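Local coordinates for vascular protein tyrosine phosphatase 1 (Rattus norvegicus, PDB 3I36) that probably hydrolyses phosphotyrosine in proteins to tyrosine and phosphate, the chain here being the catalytic domain of a membrane-spanning receptor-type phosphatase, at residues R130-K135 / H198-F203; Y225-Y230 / S238-H243; N123-F128 / K153-W158; K112-T117 / G252-I257. One frame throughout, in Å; residues are numbered along the deposited sequence. Where two conformers were deposited one is given.

Contact 1: R130-K135 / H198-F203; sequences RMVWEK and HPLRQF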
# COMPACT_ATOMS: atom_id res chain seq x y z
N ARG A 130 -13.57 -3.00 -9.65
CA ARG A 130 -13.96 -4.40 -9.65
C ARG A 130 -13.15 -5.13 -8.60
O ARG A 130 -13.66 -5.99 -7.88
CB ARG A 130 -13.78 -5.03 -11.04
CG ARG A 130 -14.46 -6.38 -11.18
CD ARG A 130 -14.73 -6.73 -12.64
NE ARG A 130 -13.56 -6.52 -13.46
CZ ARG A 130 -12.78 -7.50 -13.91
NH1 ARG A 130 -11.73 -7.22 -14.66
NH2 ARG A 130 -13.06 -8.76 -13.61
N MET A 131 -11.88 -4.76 -8.46
CA MET A 131 -11.04 -5.36 -7.44
C MET A 131 -11.55 -4.95 -6.07
O MET A 131 -11.67 -5.76 -5.16
CB MET A 131 -9.61 -4.88 -7.58
CG MET A 131 -8.74 -5.39 -6.46
SD MET A 131 -6.99 -5.12 -6.78
CE MET A 131 -6.85 -3.35 -6.62
N VAL A 132 -11.82 -3.66 -5.94
CA VAL A 132 -12.35 -3.14 -4.69
C VAL A 132 -13.57 -3.94 -4.31
O VAL A 132 -13.71 -4.38 -3.17
CB VAL A 132 -12.73 -1.66 -4.81
CG1 VAL A 132 -13.70 -1.26 -3.67
CG2 VAL A 132 -11.49 -0.79 -4.76
N TRP A 133 -14.46 -4.15 -5.28
CA TRP A 133 -15.70 -4.86 -4.98
C TRP A 133 -15.45 -6.33 -4.70
O TRP A 133 -15.83 -6.87 -3.66
CB TRP A 133 -16.70 -4.76 -6.12
CG TRP A 133 -17.91 -5.51 -5.73
CD1 TRP A 133 -18.27 -6.77 -6.12
CD2 TRP A 133 -18.86 -5.10 -4.75
NE1 TRP A 133 -19.43 -7.14 -5.47
CE2 TRP A 133 -19.81 -6.13 -4.62
CE3 TRP A 133 -19.01 -3.94 -3.98
CZ2 TRP A 133 -20.90 -6.04 -3.76
CZ3 TRP A 133 -20.10 -3.85 -3.11
CH2 TRP A 133 -21.03 -4.90 -3.01
N GLU A 134 -14.80 -7.00 -5.65
CA GLU A 134 -14.67 -8.44 -5.56
C GLU A 134 -13.80 -8.88 -4.40
O GLU A 134 -13.95 -9.98 -3.89
CB GLU A 134 -14.10 -9.00 -6.86
CG GLU A 134 -15.07 -8.81 -8.01
CD GLU A 134 -14.51 -9.33 -9.31
OE1 GLU A 134 -13.39 -9.88 -9.31
OE2 GLU A 134 -15.21 -9.18 -10.32
N LYS A 135 -12.87 -8.02 -4.01
CA LYS A 135 -11.93 -8.42 -2.97
C LYS A 135 -12.30 -7.86 -1.61
O LYS A 135 -11.52 -7.95 -0.68
CB LYS A 135 -10.51 -8.06 -3.35
CG LYS A 135 -10.08 -8.65 -4.68
CD LYS A 135 -10.39 -10.16 -4.76
CE LYS A 135 -9.88 -10.75 -6.08
NZ LYS A 135 -10.37 -12.13 -6.35
N HIS A 198 -21.72 -1.66 0.28
CA HIS A 198 -21.12 -1.45 1.58
C HIS A 198 -20.29 -0.19 1.52
O HIS A 198 -20.07 0.37 0.44
CB HIS A 198 -20.29 -2.66 2.01
CG HIS A 198 -19.08 -2.89 1.17
ND1 HIS A 198 -17.95 -2.10 1.25
CD2 HIS A 198 -18.81 -3.84 0.25
CE1 HIS A 198 -17.04 -2.55 0.41
NE2 HIS A 198 -17.54 -3.61 -0.21
N PRO A 199 -19.85 0.28 2.69
CA PRO A 199 -19.07 1.51 2.75
C PRO A 199 -17.66 1.26 2.30
O PRO A 199 -17.15 0.13 2.29
CB PRO A 199 -19.06 1.85 4.26
CG PRO A 199 -20.11 0.99 4.87
CD PRO A 199 -20.13 -0.25 4.03
N LEU A 200 -17.01 2.33 1.92
CA LEU A 200 -15.59 2.29 1.70
C LEU A 200 -15.10 3.62 2.17
O LEU A 200 -15.73 4.65 1.92
CB LEU A 200 -15.26 2.06 0.22
CG LEU A 200 -13.75 2.05 -0.04
CD1 LEU A 200 -13.37 1.01 -1.09
CD2 LEU A 200 -13.26 3.43 -0.44
N ARG A 201 -14.01 3.60 2.92
CA ARG A 201 -13.37 4.83 3.31
C ARG A 201 -12.03 4.88 2.63
O ARG A 201 -11.29 3.89 2.61
CB ARG A 201 -13.19 4.89 4.83
CG ARG A 201 -12.34 6.08 5.28
CD ARG A 201 -12.60 6.40 6.73
NE ARG A 201 -14.00 6.67 6.97
CZ ARG A 201 -14.54 6.77 8.18
NH1 ARG A 201 -13.76 6.64 9.25
NH2 ARG A 201 -15.84 7.01 8.31
N GLN A 202 -11.71 6.04 2.09
CA GLN A 202 -10.47 6.24 1.41
C GLN A 202 -9.67 7.21 2.23
O GLN A 202 -10.11 8.33 2.50
CB GLN A 202 -10.71 6.85 0.03
CG GLN A 202 -9.44 7.12 -0.73
CD GLN A 202 -9.68 8.16 -1.81
OE1 GLN A 202 -10.45 9.10 -1.60
NE2 GLN A 202 -9.03 8.01 -2.95
N PHE A 203 -8.49 6.77 2.64
CA PHE A 203 -7.58 7.60 3.40
C PHE A 203 -6.58 8.14 2.42
O PHE A 203 -5.71 7.42 1.95
CB PHE A 203 -6.91 6.77 4.48
CG PHE A 203 -7.88 6.15 5.44
CD1 PHE A 203 -8.19 6.78 6.64
CD2 PHE A 203 -8.53 4.97 5.12
CE1 PHE A 203 -9.09 6.22 7.52
CE2 PHE A 203 -9.43 4.41 5.99
CZ PHE A 203 -9.71 5.03 7.20
O HOH W 1 -15.94 -4.83 -1.67

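Contact 2: Y225-Y230 / S238-H243; sequences YLVRDY and SPILVH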
# COMPACT_ATOMS: atom_id res chain seq x y z
N TYR A 225 -2.66 5.05 12.19
CA TYR A 225 -3.58 4.81 13.30
C TYR A 225 -5.02 5.10 12.90
O TYR A 225 -5.93 4.37 13.30
CB TYR A 225 -3.18 5.60 14.56
CG TYR A 225 -2.05 4.95 15.32
CD1 TYR A 225 -2.23 3.74 15.98
CD2 TYR A 225 -0.79 5.54 15.37
CE1 TYR A 225 -1.19 3.14 16.66
CE2 TYR A 225 0.25 4.95 16.06
CZ TYR A 225 0.04 3.76 16.70
OH TYR A 225 1.08 3.17 17.38
N LEU A 226 -5.24 6.14 12.11
CA LEU A 226 -6.60 6.44 11.66
C LEU A 226 -7.16 5.30 10.82
O LEU A 226 -8.30 4.86 11.01
CB LEU A 226 -6.63 7.74 10.85
CG LEU A 226 -6.39 9.03 11.65
CD1 LEU A 226 -6.56 10.24 10.75
CD2 LEU A 226 -7.33 9.11 12.86
N VAL A 227 -6.34 4.82 9.89
CA VAL A 227 -6.75 3.70 9.06
C VAL A 227 -7.11 2.52 9.94
O VAL A 227 -8.14 1.88 9.77
CB VAL A 227 -5.62 3.29 8.09
CG1 VAL A 227 -6.01 2.05 7.28
CG2 VAL A 227 -5.28 4.45 7.17
N ARG A 228 -6.23 2.23 10.89
CA ARG A 228 -6.43 1.09 11.78
C ARG A 228 -7.68 1.26 12.64
O ARG A 228 -8.42 0.29 12.89
CB ARG A 228 -5.18 0.89 12.63
CG ARG A 228 -4.11 0.08 11.89
CD ARG A 228 -4.73 -1.24 11.51
NE ARG A 228 -3.93 -2.02 10.58
CZ ARG A 228 -4.41 -3.08 9.94
NH1 ARG A 228 -5.67 -3.44 10.14
NH2 ARG A 228 -3.65 -3.77 9.09
N ASP A 229 -7.92 2.48 13.09
CA ASP A 229 -9.10 2.75 13.88
C ASP A 229 -10.34 2.35 13.10
O ASP A 229 -11.25 1.68 13.62
CB ASP A 229 -9.16 4.22 14.25
CG ASP A 229 -10.26 4.51 15.24
OD1 ASP A 229 -10.13 4.09 16.41
OD2 ASP A 229 -11.26 5.15 14.85
N TYR A 230 -10.38 2.76 11.84
CA TYR A 230 -11.48 2.40 10.97
C TYR A 230 -11.54 0.89 10.71
O TYR A 230 -12.61 0.30 10.76
CB TYR A 230 -11.37 3.15 9.65
CG TYR A 230 -12.41 2.77 8.62
CD1 TYR A 230 -13.71 3.24 8.71
CD2 TYR A 230 -12.06 1.97 7.53
CE1 TYR A 230 -14.66 2.90 7.75
CE2 TYR A 230 -13.00 1.63 6.57
CZ TYR A 230 -14.29 2.10 6.69
OH TYR A 230 -15.21 1.75 5.72
N SER A 238 -11.01 -8.49 4.89
CA SER A 238 -11.17 -7.30 4.07
C SER A 238 -9.80 -6.65 3.94
O SER A 238 -9.33 -6.01 4.86
CB SER A 238 -12.16 -6.33 4.71
OG SER A 238 -12.14 -5.09 4.02
N PRO A 239 -9.15 -6.85 2.78
CA PRO A 239 -7.80 -6.35 2.55
C PRO A 239 -7.84 -4.85 2.51
O PRO A 239 -8.80 -4.27 1.98
CB PRO A 239 -7.46 -6.88 1.14
CG PRO A 239 -8.49 -7.86 0.81
CD PRO A 239 -9.71 -7.52 1.60
N ILE A 240 -6.82 -4.21 3.07
CA ILE A 240 -6.70 -2.77 2.91
C ILE A 240 -6.03 -2.57 1.57
O ILE A 240 -4.95 -3.11 1.30
CB ILE A 240 -5.83 -2.14 4.01
CG1 ILE A 240 -6.43 -2.45 5.39
CG2 ILE A 240 -5.71 -0.62 3.79
CD1 ILE A 240 -5.46 -2.20 6.50
N LEU A 241 -6.67 -1.79 0.71
CA LEU A 241 -6.10 -1.54 -0.60
C LEU A 241 -5.21 -0.32 -0.43
O LEU A 241 -5.67 0.74 -0.03
CB LEU A 241 -7.20 -1.28 -1.61
CG LEU A 241 -6.80 -1.11 -3.08
CD1 LEU A 241 -8.07 -1.03 -3.89
CD2 LEU A 241 -5.98 0.15 -3.31
N VAL A 242 -3.93 -0.50 -0.70
CA VAL A 242 -2.98 0.59 -0.52
C VAL A 242 -2.36 0.86 -1.86
O VAL A 242 -1.99 -0.06 -2.57
CB VAL A 242 -1.89 0.22 0.47
CG1 VAL A 242 -0.96 1.44 0.72
CG2 VAL A 242 -2.51 -0.23 1.77
N HIS A 243 -2.27 2.14 -2.23
CA HIS A 243 -1.63 2.46 -3.49
C HIS A 243 -1.02 3.84 -3.40
O HIS A 243 -1.44 4.67 -2.59
CB HIS A 243 -2.62 2.42 -4.65
CG HIS A 243 -3.56 3.58 -4.67
ND1 HIS A 243 -3.26 4.76 -5.32
CD2 HIS A 243 -4.78 3.75 -4.10
CE1 HIS A 243 -4.27 5.61 -5.17
NE2 HIS A 243 -5.20 5.03 -4.43

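Contact 3: N123-F128 / K153-W158; sequences NTLKDF and KCEEYW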
# COMPACT_ATOMS: atom_id res chain seq x y z
N ASN A 123 -7.73 3.50 -18.21
CA ASN A 123 -8.24 2.23 -18.74
C ASN A 123 -8.34 1.12 -17.70
O ASN A 123 -8.76 0.01 -18.01
CB ASN A 123 -7.39 1.74 -19.91
CG ASN A 123 -5.95 1.49 -19.51
OD1 ASN A 123 -5.34 2.30 -18.82
ND2 ASN A 123 -5.40 0.37 -19.95
N THR A 124 -7.95 1.40 -16.46
CA THR A 124 -8.08 0.35 -15.44
C THR A 124 -8.98 0.77 -14.32
O THR A 124 -9.02 0.12 -13.29
CB THR A 124 -6.72 -0.10 -14.84
OG1 THR A 124 -6.16 0.97 -14.06
CG2 THR A 124 -5.75 -0.49 -15.94
N LEU A 125 -9.71 1.86 -14.51
CA LEU A 125 -10.60 2.34 -13.45
C LEU A 125 -11.64 1.28 -13.12
O LEU A 125 -11.91 1.00 -11.96
CB LEU A 125 -11.27 3.65 -13.84
CG LEU A 125 -10.37 4.87 -13.98
CD1 LEU A 125 -11.24 6.10 -14.20
CD2 LEU A 125 -9.46 5.04 -12.76
N LYS A 126 -12.23 0.69 -14.16
CA LYS A 126 -13.26 -0.32 -13.94
C LYS A 126 -12.65 -1.51 -13.22
O LYS A 126 -13.21 -2.04 -12.26
CB LYS A 126 -13.89 -0.76 -15.26
CG LYS A 126 -14.67 0.34 -15.95
CD LYS A 126 -15.43 -0.23 -17.14
CE LYS A 126 -15.95 0.89 -18.03
NZ LYS A 126 -16.48 0.36 -19.31
N ASP A 127 -11.46 -1.90 -13.67
CA ASP A 127 -10.74 -2.98 -13.04
C ASP A 127 -10.48 -2.67 -11.57
O ASP A 127 -10.63 -3.53 -10.71
CB ASP A 127 -9.40 -3.16 -13.73
CG ASP A 127 -9.53 -3.74 -15.12
OD1 ASP A 127 -10.64 -4.22 -15.47
OD2 ASP A 127 -8.53 -3.71 -15.84
N PHE A 128 -10.08 -1.44 -11.31
CA PHE A 128 -9.77 -1.02 -9.96
C PHE A 128 -10.98 -1.21 -9.06
O PHE A 128 -10.88 -1.83 -8.00
CB PHE A 128 -9.35 0.44 -9.95
CG PHE A 128 -9.00 0.96 -8.61
CD1 PHE A 128 -7.71 0.85 -8.12
CD2 PHE A 128 -9.96 1.58 -7.83
CE1 PHE A 128 -7.37 1.36 -6.86
CE2 PHE A 128 -9.64 2.08 -6.58
CZ PHE A 128 -8.34 1.96 -6.09
N LYS A 153 0.25 10.83 -11.45
CA LYS A 153 0.70 9.67 -10.70
C LYS A 153 -0.45 8.69 -10.53
O LYS A 153 -0.24 7.52 -10.27
CB LYS A 153 1.24 10.11 -9.35
CG LYS A 153 2.56 10.89 -9.45
CD LYS A 153 3.65 9.99 -10.02
CE LYS A 153 5.03 10.52 -9.72
NZ LYS A 153 6.09 9.60 -10.20
N CYS A 154 -1.68 9.18 -10.67
CA CYS A 154 -2.84 8.37 -10.35
C CYS A 154 -4.09 9.05 -10.88
O CYS A 154 -4.21 10.27 -10.78
CB CYS A 154 -2.96 8.19 -8.83
SG CYS A 154 -4.32 7.08 -8.34
N GLU A 155 -4.99 8.29 -11.48
CA GLU A 155 -6.26 8.86 -11.90
C GLU A 155 -7.07 9.24 -10.67
O GLU A 155 -6.94 8.61 -9.63
CB GLU A 155 -7.05 7.90 -12.78
CG GLU A 155 -6.42 7.72 -14.14
CD GLU A 155 -6.24 9.05 -14.83
OE1 GLU A 155 -7.25 9.73 -15.07
OE2 GLU A 155 -5.08 9.41 -15.13
N GLU A 156 -7.90 10.26 -10.80
CA GLU A 156 -8.85 10.54 -9.74
C GLU A 156 -9.97 9.54 -9.95
O GLU A 156 -10.94 9.80 -10.68
CB GLU A 156 -9.37 11.97 -9.83
CG GLU A 156 -10.42 12.26 -8.77
CD GLU A 156 -10.57 13.74 -8.52
OE1 GLU A 156 -11.47 14.12 -7.75
OE2 GLU A 156 -9.77 14.52 -9.07
N TYR A 157 -9.82 8.39 -9.32
CA TYR A 157 -10.64 7.23 -9.65
C TYR A 157 -11.90 7.20 -8.82
O TYR A 157 -12.70 6.29 -8.95
CB TYR A 157 -9.87 5.95 -9.39
CG TYR A 157 -9.32 5.87 -8.00
CD1 TYR A 157 -10.11 5.47 -6.93
CD2 TYR A 157 -8.00 6.23 -7.74
CE1 TYR A 157 -9.59 5.41 -5.63
CE2 TYR A 157 -7.47 6.17 -6.47
CZ TYR A 157 -8.27 5.76 -5.42
OH TYR A 157 -7.74 5.70 -4.16
N TRP A 158 -12.06 8.19 -7.95
CA TRP A 158 -13.19 8.21 -7.05
C TRP A 158 -14.14 9.34 -7.41
O TRP A 158 -13.71 10.37 -7.94
CB TRP A 158 -12.71 8.37 -5.61
CG TRP A 158 -12.03 9.67 -5.35
CD1 TRP A 158 -12.60 10.81 -4.88
CD2 TRP A 158 -10.63 9.96 -5.53
NE1 TRP A 158 -11.65 11.80 -4.76
CE2 TRP A 158 -10.43 11.30 -5.16
CE3 TRP A 158 -9.54 9.21 -5.99
CZ2 TRP A 158 -9.18 11.91 -5.22
CZ3 TRP A 158 -8.30 9.82 -6.04
CH2 TRP A 158 -8.13 11.15 -5.66

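Contact 4: K112-T117 / G252-I257; sequences KDFIAT and GTFIAI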
# COMPACT_ATOMS: atom_id res chain seq x y z
N LYS A 112 -3.33 -11.86 3.46
CA LYS A 112 -4.09 -10.98 2.57
C LYS A 112 -4.59 -9.72 3.26
O LYS A 112 -5.62 -9.15 2.88
CB LYS A 112 -5.27 -11.74 1.96
CG LYS A 112 -4.87 -12.87 1.03
CD LYS A 112 -6.11 -13.44 0.35
CE LYS A 112 -5.75 -14.35 -0.81
NZ LYS A 112 -6.97 -14.90 -1.46
N ASP A 113 -3.84 -9.26 4.26
CA ASP A 113 -4.24 -8.06 4.99
C ASP A 113 -4.28 -6.86 4.08
O ASP A 113 -5.02 -5.91 4.32
CB ASP A 113 -3.27 -7.77 6.13
CG ASP A 113 -3.43 -8.74 7.26
OD1 ASP A 113 -2.55 -8.76 8.13
OD2 ASP A 113 -4.44 -9.49 7.25
N PHE A 114 -3.45 -6.88 3.04
CA PHE A 114 -3.35 -5.74 2.16
C PHE A 114 -3.43 -6.17 0.72
O PHE A 114 -3.10 -7.29 0.38
CB PHE A 114 -1.99 -5.05 2.32
CG PHE A 114 -1.79 -4.42 3.66
CD1 PHE A 114 -1.15 -5.11 4.67
CD2 PHE A 114 -2.26 -3.13 3.91
CE1 PHE A 114 -0.96 -4.52 5.90
CE2 PHE A 114 -2.07 -2.54 5.15
CZ PHE A 114 -1.41 -3.24 6.14
N ILE A 115 -3.85 -5.25 -0.11
CA ILE A 115 -3.58 -5.35 -1.53
C ILE A 115 -2.77 -4.12 -1.86
O ILE A 115 -3.19 -3.00 -1.58
CB ILE A 115 -4.84 -5.33 -2.34
CG1 ILE A 115 -5.60 -6.64 -2.13
CG2 ILE A 115 -4.50 -5.12 -3.83
CD1 ILE A 115 -7.00 -6.61 -2.69
N ALA A 116 -1.58 -4.34 -2.40
CA ALA A 116 -0.80 -3.22 -2.91
C ALA A 116 -1.08 -3.14 -4.39
O ALA A 116 -0.98 -4.12 -5.12
CB ALA A 116 0.69 -3.43 -2.66
N THR A 117 -1.44 -1.95 -4.85
CA THR A 117 -1.75 -1.80 -6.25
C THR A 117 -1.26 -0.45 -6.72
O THR A 117 -0.95 0.43 -5.92
CB THR A 117 -3.27 -1.95 -6.49
OG1 THR A 117 -3.52 -2.03 -7.89
CG2 THR A 117 -4.04 -0.77 -5.89
N GLY A 252 4.61 0.38 0.06
CA GLY A 252 5.35 -0.61 0.82
C GLY A 252 5.75 -0.04 2.16
O GLY A 252 5.75 -0.73 3.17
N THR A 253 6.11 1.23 2.16
CA THR A 253 6.50 1.89 3.39
C THR A 253 5.33 1.91 4.36
O THR A 253 5.47 1.54 5.52
CB THR A 253 7.01 3.32 3.10
OG1 THR A 253 8.12 3.23 2.21
CG2 THR A 253 7.46 4.01 4.38
N PHE A 254 4.17 2.29 3.88
CA PHE A 254 3.00 2.33 4.73
C PHE A 254 2.68 0.94 5.27
O PHE A 254 2.43 0.75 6.47
CB PHE A 254 1.81 2.86 3.95
CG PHE A 254 0.54 2.81 4.74
CD1 PHE A 254 0.20 3.85 5.58
CD2 PHE A 254 -0.28 1.71 4.67
CE1 PHE A 254 -0.94 3.81 6.32
CE2 PHE A 254 -1.44 1.66 5.42
CZ PHE A 254 -1.77 2.73 6.24
N ILE A 255 2.69 -0.05 4.39
CA ILE A 255 2.36 -1.40 4.83
C ILE A 255 3.37 -1.87 5.86
O ILE A 255 3.01 -2.44 6.91
CB ILE A 255 2.32 -2.37 3.66
CG1 ILE A 255 1.10 -2.07 2.78
CG2 ILE A 255 2.28 -3.82 4.19
CD1 ILE A 255 1.04 -2.93 1.55
N ALA A 256 4.64 -1.60 5.60
CA ALA A 256 5.68 -2.02 6.53
C ALA A 256 5.49 -1.34 7.88
O ALA A 256 5.63 -1.96 8.92
CB ALA A 256 7.07 -1.72 5.97
N ILE A 257 5.17 -0.05 7.86
CA ILE A 257 4.99 0.67 9.11
C ILE A 257 3.86 0.03 9.90
O ILE A 257 3.93 -0.15 11.12
CB ILE A 257 4.60 2.12 8.84
CG1 ILE A 257 5.80 2.91 8.34
CG2 ILE A 257 4.01 2.76 10.09
CD1 ILE A 257 5.41 4.29 7.80

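Contact 1: R130-K135 / H198-F203
Helix 125-134 packs over one face of the mixed sheet of the phosphatase domain, and here Val132 and Trp133 near its C-terminal end meet Leu200 and His198 of strand 196-205. The backbones stand well apart, Val132 CA and Leu200 CA being 9.0 Å from each other, and side chains span the gap. Val132 and Leu200 reach tip to tip, with Val132 CG1 3.5 Å from Leu200 CD1, a tight fit for two methyl groups. Trp133 meets His198 with nearly parallel planes, 15° apart, but the rings are slid so far that they barely overlap. The nearest approach, Trp133 CZ3 to His198 CD2, is 3.6 Å.

Two polar links fix the imidazole. A chi1 of 66° sets it between its backbone N and carbonyl carbon, where ND1 donates to Pro199 O at 2.6 Å (N-H...O angle 153°). That oxygen lies in the imidazole plane, although ND1 itself stands above the carbonyl plane. On the far side of the ring a water joins the segments, donating to Val132 O at 2.7 Å and bonding His198 NE2 at 2.5 Å.

Around this pairing, Tyr138 stacks on His198, Ile140 of the neighbouring strand 139-142 touches both Val132 and Leu200, and Trp133 extends on to Val189 and Asn191 of strand 182-191, on the other flank of strand 196-205.

Contact 2: Y225-Y230 / S238-H243
Arg228 of helix 218-231 curls back from its own backbone to bring its guanidinium group over Ile240, the first residue of strand 240-243. Its CB leaves the helix pointing away from the strand and lies 6.9 Å from Ile240 CD1, too far to touch. CG is anti to the carbonyl carbon (chi1 -83°), and the bend at chi2, -58°, then turns the chain toward the sheet. CD has closed to 5.2 Å from Ile240 CD1, and NE continues the approach. At CZ the contact is made, 3.7 Å from Ile240 CD1. Of the two terminal nitrogens NH2 comes nearer to that methyl group, at 3.5 Å. Ile240 CD1 sits over one face of the guanidinium, 3.4 Å above its plane and toward the rim. Using a face for the apolar contact keeps the N-H bonds in the plane available for polar partners, and NH2 indeed forms a salt bridge with Asp258 of helix 249-267.

Val227, the preceding residue, has its CB turned toward the strand, and its CG1 makes a looser contact with Ile240 CD1 at 4.4 Å. One methyl is thus shared by an aliphatic branch and a flat cation. Phe114 of strand 114-117 touches both Arg228 and Ile240.

The chain runs from strand 196-205 through this helix to strand 240-243, which lies parallel to it with strand 139-142 between: a beta-alpha-beta crossover. Strand 240-243 leads straight into the signature phosphate-binding loop of the tyrosine phosphatases, which begins with Cys244.

Contact 3: N123-F128 / K153-W158
The first turn of helix 125-134 comes close to an irregular segment, with Leu125 CA 6.2 Å from Tyr157 CA, Tyr157 being the last residue of an inverse gamma turn centred on Glu156. Leu125 inserts one methyl, CD2, which lies 3.5 Å from Tyr157 CB and 3.7 Å from Glu155 CB. One helix turn on, Phe128 reaches the phenol: its CE2 comes within 3.4 Å of Tyr157 CD1, over one face of the tyrosine ring. The rings meet obliquely, planes at 45° and centroids 4.4 Å apart. Trp158 CE3 covers the opposite face of Tyr157, 3.5 Å above its centre, while Cys154 SG lies at the ring's edge.

With the phenol clamped in this way, its OH accepts a hydrogen bond from Gln202 NE2 and is also hydrogen-bonded to His243 NE2. With a phenylalanine in place of Tyr157 the ring contacts could persist, but these two nitrogens would probably lose the hydroxyl that joins them.

Phe128 also packs on Leu241 of strand 240-243 and on Ile140 of strand 139-142, while Tyr157 touches Ile140 and Met142, which places the contact where the helix start and the loop meet the central sheet.

Contact 4: K112-T117 / G252-I257
The helical bond from Ala256 N to Gly252 O, 2.8 Å long, belongs to the turn from which Phe254 and Ile255 reach Phe114 and Ala116 of strand 114-117. Strand and helix segments run nearly antiparallel, at 164°, with axes 10.1 Å apart, and apolar side chains bridge that space.

Ile255 lies along one face of the Phe114 ring. Its CG1 forms a CH-pi contact, 3.9 Å from the ring centroid and 18° off the normal. The CG2 branch and the CD1 methyl beyond CG1 lie on the same aromatic side: CG2 is 3.7 Å from Phe114 CD1, and CD1 is 3.8 Å from Phe114 CB. Ile255 runs antiparallel alongside Phe114, and its CD1 also lies 4.3 Å from Ala116 CB. Phe254, with CG anti to its backbone N (chi1 175°), swings its ring round, and Phe114 CE2 meets the edge of that ring, near its plane, 4.3 Å from Phe254 CE2. Replacing Phe114 with alanine would probably strip Ile255 of its aromatic cover and open a gap between strand and helix.

The Phe114 ring also touches Val242 on strand 240-243. This is the buried centre of the tyrosine phosphatase alpha/beta fold, where helix 249-267, leaving the phosphate-binding loop, packs on the sheet. The side chain of Ala116 is about 8 Å from that of Cys244, the probable phosphocysteine nucleophile.

In the fold
Going from the N terminus, 112-117 opens contact 4, whose long loop closes at 252-257 and encloses the other three. Helix 125-134 comes next and starts two contacts in turn: contact 3, closed by the irregular segment 153-158, and contact 1, closed later by strand 196-205. Because 130-135 lies before 153-158, these two cross. Contact 2 follows in series, its short loop joining helix 218-231 to strand 240-243. Helix 125-134 thus packs on one face of the sheet in contact 1, and helices 218-231 and 249-267 on the opposite face in contacts 2 and 4. Backbone bonds between 112-117 and 238-243 tie contacts 2 and 4 directly.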